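Long-range contact in protein argonaute (Marinitoga piezophila, PDB 5I4A), which uses short guide RNAs with a 5'-hydroxyl end to bind complementary target DNA or RNA and cleave the target: residues Y181-I191 and I198-F209. Sequence-based numbering, arbitrary orientation.
Sequences YISGLDGILKI and IVEVAYPENYLF. With nucleotides of chain B.
In the PAZ domain, the antiparallel ladder between strands 188-192 and 198-200 pairs Ile191 with Val199 in both directions, Ile191 N to Val199 O at 3.1 Å and Val199 N to Ile191 O; Val201 N then binds Leu189 O. Beyond the ladder the chain turns back, and Leu189 and Ile191 pack against its returning residues. Leu189 lays CB against Pro204 CB and CD2 against Tyr207 CB, 3.8 Å away. With CG1 between backbone N and carbonyl carbon (chi1 61°), Ile191 carries CD1 to Val201 CG2 at 3.7 Å and to the hydroxyl end of Tyr207. Farther along, Phe209 drives its edge into the face of Tyr181 in a T-shaped stack, planes at 87°, with Phe209 CZ 3.6 Å above the plane of the Tyr181 ring, over its centre. Replacing Tyr181 with an alanine would probably leave the Phe209 edge without its aromatic face and open a gap beside Leu170, which both side chains touch. On the RNA side, Tyr207 OH accepts a weak bond from N3 of U21 of chain B (3.3 Å), while Val201 CG1 lies 3.4 Å from O2 of that base. Backbone bonds thus hold the two strands, while apolar side chains join them to Tyr207 and Phe209; the Tyr207 hydroxyl adds a weak polar contact to the guide RNA.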
loop_
_atom_site.group_PDB
_atom_site.type_symbol
_atom_site.label_atom_id
_atom_site.label_comp_id
_atom_site.label_asym_id
_atom_site.label_seq_id
_atom_site.Cartn_x
_atom_site.Cartn_y
_atom_site.Cartn_z
ATOM N N TYR A 181 14.004 0.543 -18.001
ATOM C CA TYR A 181 15.133 0.793 -18.890
ATOM C C TYR A 181 15.490 -0.508 -19.604
ATOM O O TYR A 181 16.027 -1.435 -18.990
ATOM C CB TYR A 181 16.313 1.347 -18.095
ATOM C CG TYR A 181 17.660 1.236 -18.774
ATOM C CD1 TYR A 181 17.923 1.904 -19.963
ATOM C CD2 TYR A 181 18.680 0.481 -18.209
ATOM C CE1 TYR A 181 19.159 1.808 -20.577
ATOM C CE2 TYR A 181 19.918 0.380 -18.814
ATOM C CZ TYR A 181 20.152 1.046 -19.997
ATOM O OH TYR A 181 21.384 0.946 -20.601
ATOM N N ILE A 182 15.180 -0.578 -20.898
ATOM C CA ILE A 182 15.459 -1.785 -21.670
ATOM C C ILE A 182 16.931 -1.847 -22.055
ATOM O O ILE A 182 17.664 -2.751 -21.637
ATOM C CB ILE A 182 14.555 -1.855 -22.914
ATOM C CG1 ILE A 182 13.082 -1.877 -22.504
ATOM C CG2 ILE A 182 14.894 -3.083 -23.749
ATOM C CD1 ILE A 182 12.683 -3.111 -21.721
ATOM N N SER A 183 17.386 -0.889 -22.856
ATOM C CA SER A 183 18.761 -0.920 -23.327
ATOM C C SER A 183 19.205 0.482 -23.715
ATOM O O SER A 183 18.394 1.319 -24.121
ATOM C CB SER A 183 18.922 -1.872 -24.517
ATOM O OG SER A 183 18.236 -1.383 -25.656
ATOM N N GLY A 184 20.505 0.719 -23.574
ATOM C CA GLY A 184 21.140 1.926 -24.058
ATOM C C GLY A 184 22.469 1.589 -24.704
ATOM O O GLY A 184 23.476 1.422 -24.010
ATOM N N LEU A 185 22.478 1.461 -26.029
ATOM C CA LEU A 185 23.663 1.032 -26.758
ATOM C C LEU A 185 23.709 1.755 -28.095
ATOM O O LEU A 185 22.672 1.955 -28.729
ATOM C CB LEU A 185 23.662 -0.485 -26.990
ATOM C CG LEU A 185 23.699 -1.417 -25.776
ATOM C CD1 LEU A 185 23.432 -2.850 -26.205
ATOM C CD2 LEU A 185 25.035 -1.311 -25.061
ATOM N N ASP A 186 24.914 2.141 -28.515
ATOM C CA ASP A 186 25.135 2.772 -29.818
ATOM C C ASP A 186 24.331 4.063 -29.969
ATOM O O ASP A 186 23.895 4.409 -31.069
ATOM C CB ASP A 186 24.808 1.809 -30.962
ATOM C CG ASP A 186 25.195 0.378 -30.649
ATOM O OD1 ASP A 186 26.356 0.146 -30.247
ATOM O OD2 ASP A 186 24.333 -0.514 -30.792
ATOM N N GLY A 187 24.118 4.773 -28.863
ATOM C CA GLY A 187 23.437 6.049 -28.900
ATOM C C GLY A 187 21.932 5.991 -29.033
ATOM O O GLY A 187 21.304 7.048 -29.173
ATOM N N ILE A 188 21.326 4.807 -28.999
ATOM C CA ILE A 188 19.875 4.667 -29.058
ATOM C C ILE A 188 19.394 4.120 -27.719
ATOM O O ILE A 188 19.849 3.062 -27.264
ATOM C CB ILE A 188 19.422 3.787 -30.235
ATOM C CG1 ILE A 188 20.022 2.382 -30.162
ATOM C CG2 ILE A 188 19.799 4.441 -31.558
ATOM C CD1 ILE A 188 19.173 1.314 -30.816
ATOM N N LEU A 189 18.494 4.857 -27.078
ATOM C CA LEU A 189 17.958 4.508 -25.771
ATOM C C LEU A 189 16.569 3.908 -25.950
ATOM O O LEU A 189 15.734 4.471 -26.665
ATOM C CB LEU A 189 17.900 5.742 -24.870
ATOM C CG LEU A 189 17.482 5.573 -23.409
ATOM C CD1 LEU A 189 18.510 4.747 -22.652
ATOM C CD2 LEU A 189 17.290 6.934 -22.755
ATOM N N LYS A 190 16.327 2.768 -25.310
ATOM C CA LYS A 190 15.076 2.040 -25.465
ATOM C C LYS A 190 14.393 1.895 -24.112
ATOM O O LYS A 190 15.028 1.508 -23.125
ATOM C CB LYS A 190 15.312 0.671 -26.111
ATOM C CG LYS A 190 15.890 0.779 -27.517
ATOM C CD LYS A 190 15.409 -0.336 -28.433
ATOM C CE LYS A 190 16.117 -1.648 -28.145
ATOM N NZ LYS A 190 15.993 -2.596 -29.285
ATOM N N ILE A 191 13.099 2.208 -24.078
ATOM C CA ILE A 191 12.310 2.222 -22.857
ATOM C C ILE A 191 11.110 1.301 -23.033
ATOM O O ILE A 191 10.722 0.947 -24.150
ATOM C CB ILE A 191 11.847 3.648 -22.491
ATOM C CG1 ILE A 191 10.957 4.217 -23.598
ATOM C CG2 ILE A 191 13.039 4.557 -22.281
ATOM C CD1 ILE A 191 10.550 5.658 -23.373
ATOM N N ILE A 198 8.216 -1.696 -26.802
ATOM C CA ILE A 198 9.561 -1.138 -26.744
ATOM C C ILE A 198 9.636 0.034 -27.710
ATOM O O ILE A 198 9.103 -0.031 -28.826
ATOM C CB ILE A 198 10.622 -2.205 -27.076
ATOM C CG1 ILE A 198 10.247 -2.948 -28.361
ATOM C CG2 ILE A 198 10.773 -3.180 -25.920
ATOM C CD1 ILE A 198 11.272 -3.969 -28.804
ATOM N N VAL A 199 10.278 1.119 -27.281
ATOM C CA VAL A 199 10.308 2.360 -28.047
ATOM C C VAL A 199 11.707 2.958 -27.984
ATOM O O VAL A 199 12.274 3.110 -26.897
ATOM C CB VAL A 199 9.273 3.380 -27.529
ATOM C CG1 VAL A 199 9.372 4.679 -28.304
ATOM C CG2 VAL A 199 7.864 2.819 -27.622
ATOM N N GLU A 200 12.260 3.295 -29.148
ATOM C CA GLU A 200 13.448 4.131 -29.214
ATOM C C GLU A 200 13.052 5.583 -28.999
ATOM O O GLU A 200 12.001 6.030 -29.468
ATOM C CB GLU A 200 14.151 3.981 -30.563
ATOM C CG GLU A 200 14.767 2.616 -30.805
ATOM C CD GLU A 200 15.335 2.474 -32.205
ATOM O OE1 GLU A 200 15.975 3.431 -32.692
ATOM O OE2 GLU A 200 15.134 1.408 -32.825
ATOM N N VAL A 201 13.901 6.318 -28.301
ATOM C CA VAL A 201 13.604 7.682 -27.886
ATOM C C VAL A 201 14.304 8.664 -28.816
ATOM O O VAL A 201 15.401 8.395 -29.326
ATOM C CB VAL A 201 14.032 7.896 -26.421
ATOM C CG1 VAL A 201 13.732 9.307 -25.983
ATOM C CG2 VAL A 201 13.339 6.879 -25.516
ATOM N N ALA A 202 13.669 9.824 -29.039
ATOM C CA ALA A 202 14.293 10.882 -29.834
ATOM C C ALA A 202 15.169 11.835 -29.016
ATOM O O ALA A 202 16.252 12.195 -29.476
ATOM C CB ALA A 202 13.235 11.676 -30.601
ATOM N N TYR A 203 14.754 12.254 -27.820
ATOM C CA TYR A 203 15.711 12.918 -26.944
ATOM C C TYR A 203 16.052 12.026 -25.757
ATOM O O TYR A 203 15.410 12.115 -24.700
ATOM C CB TYR A 203 15.155 14.243 -26.436
ATOM C CG TYR A 203 14.927 15.290 -27.497
ATOM C CD1 TYR A 203 15.941 16.150 -27.885
ATOM C CD2 TYR A 203 13.650 15.520 -28.021
ATOM C CE1 TYR A 203 15.684 17.152 -28.836
ATOM C CE2 TYR A 203 13.429 16.482 -28.997
ATOM C CZ TYR A 203 14.437 17.292 -29.382
ATOM O OH TYR A 203 14.156 18.284 -30.328
ATOM N N PRO A 204 17.043 11.143 -25.901
ATOM C CA PRO A 204 17.511 10.361 -24.750
ATOM C C PRO A 204 18.111 11.228 -23.666
ATOM O O PRO A 204 18.319 10.733 -22.553
ATOM C CB PRO A 204 18.563 9.423 -25.364
ATOM C CG PRO A 204 18.305 9.439 -26.835
ATOM C CD PRO A 204 17.773 10.805 -27.131
ATOM N N GLU A 205 18.397 12.501 -23.957
ATOM C CA GLU A 205 18.940 13.417 -22.963
ATOM C C GLU A 205 17.909 13.845 -21.927
ATOM O O GLU A 205 18.291 14.364 -20.873
ATOM C CB GLU A 205 19.520 14.659 -23.648
ATOM C CG GLU A 205 18.481 15.646 -24.170
ATOM C CD GLU A 205 18.134 15.428 -25.632
ATOM O OE1 GLU A 205 18.513 14.375 -26.187
ATOM O OE2 GLU A 205 17.477 16.311 -26.226
ATOM N N ASN A 206 16.622 13.640 -22.196
ATOM C CA ASN A 206 15.568 13.956 -21.242
ATOM C C ASN A 206 15.348 12.850 -20.217
ATOM O O ASN A 206 14.408 12.939 -19.419
ATOM C CB ASN A 206 14.255 14.248 -21.975
ATOM C CG ASN A 206 14.263 15.594 -22.671
ATOM O OD1 ASN A 206 15.140 16.422 -22.432
ATOM N ND2 ASN A 206 13.276 15.824 -23.529
ATOM N N TYR A 207 16.186 11.820 -20.216
ATOM C CA TYR A 207 16.007 10.664 -19.350
ATOM C C TYR A 207 17.173 10.561 -18.378
ATOM O O TYR A 207 18.337 10.591 -18.789
ATOM C CB TYR A 207 15.880 9.381 -20.174
ATOM C CG TYR A 207 14.598 9.318 -20.968
ATOM C CD1 TYR A 207 14.423 10.103 -22.097
ATOM C CD2 TYR A 207 13.556 8.483 -20.583
ATOM C CE1 TYR A 207 13.254 10.064 -22.815
ATOM C CE2 TYR A 207 12.380 8.432 -21.308
ATOM C CZ TYR A 207 12.239 9.224 -22.426
ATOM O OH TYR A 207 11.075 9.188 -23.158
ATOM N N LEU A 208 16.850 10.448 -17.095
ATOM C CA LEU A 208 17.826 10.221 -16.045
ATOM C C LEU A 208 17.507 8.909 -15.345
ATOM O O LEU A 208 16.359 8.456 -15.337
ATOM C CB LEU A 208 17.830 11.366 -15.024
ATOM C CG LEU A 208 18.171 12.759 -15.553
ATOM C CD1 LEU A 208 18.135 13.779 -14.427
ATOM C CD2 LEU A 208 19.532 12.750 -16.227
ATOM N N PHE A 209 18.531 8.296 -14.763
ATOM C CA PHE A 209 18.335 7.078 -13.991
ATOM C C PHE A 209 17.837 7.425 -12.595
ATOM O O PHE A 209 18.382 8.314 -11.936
ATOM C CB PHE A 209 19.633 6.276 -13.909
ATOM C CG PHE A 209 19.885 5.419 -15.112
ATOM C CD1 PHE A 209 19.148 4.267 -15.317
ATOM C CD2 PHE A 209 20.855 5.763 -16.038
ATOM C CE1 PHE A 209 19.375 3.470 -16.421
ATOM C CE2 PHE A 209 21.084 4.971 -17.145
ATOM C CZ PHE A 209 20.339 3.825 -17.338
ATOM P P U B 21 7.146 17.218 -27.725
ATOM O OP1 U B 21 8.212 17.481 -28.735
ATOM O OP2 U B 21 6.181 18.305 -27.445
ATOM O "O5'" U B 21 6.270 15.927 -28.083
ATOM C "C5'" U B 21 6.757 14.905 -28.959
ATOM C "C4'" U B 21 8.103 14.395 -28.494
ATOM O "O4'" U B 21 7.921 13.401 -27.452
ATOM C "C3'" U B 21 9.052 13.777 -29.537
ATOM O "O3'" U B 21 10.261 14.529 -29.649
ATOM C "C2'" U B 21 9.403 12.393 -28.966
ATOM O "O2'" U B 21 10.777 12.067 -29.070
ATOM C "C1'" U B 21 8.987 12.490 -27.500
ATOM N N1 U B 21 8.570 11.185 -26.956
ATOM C C2 U B 21 9.561 10.419 -26.359
ATOM O O2 U B 21 10.703 10.772 -26.230
ATOM N N3 U B 21 9.206 9.196 -25.882
ATOM C C4 U B 21 7.955 8.649 -25.949
ATOM O O4 U B 21 7.777 7.532 -25.472
ATOM C C5 U B 21 6.962 9.465 -26.584
ATOM C C6 U B 21 7.293 10.677 -27.065
#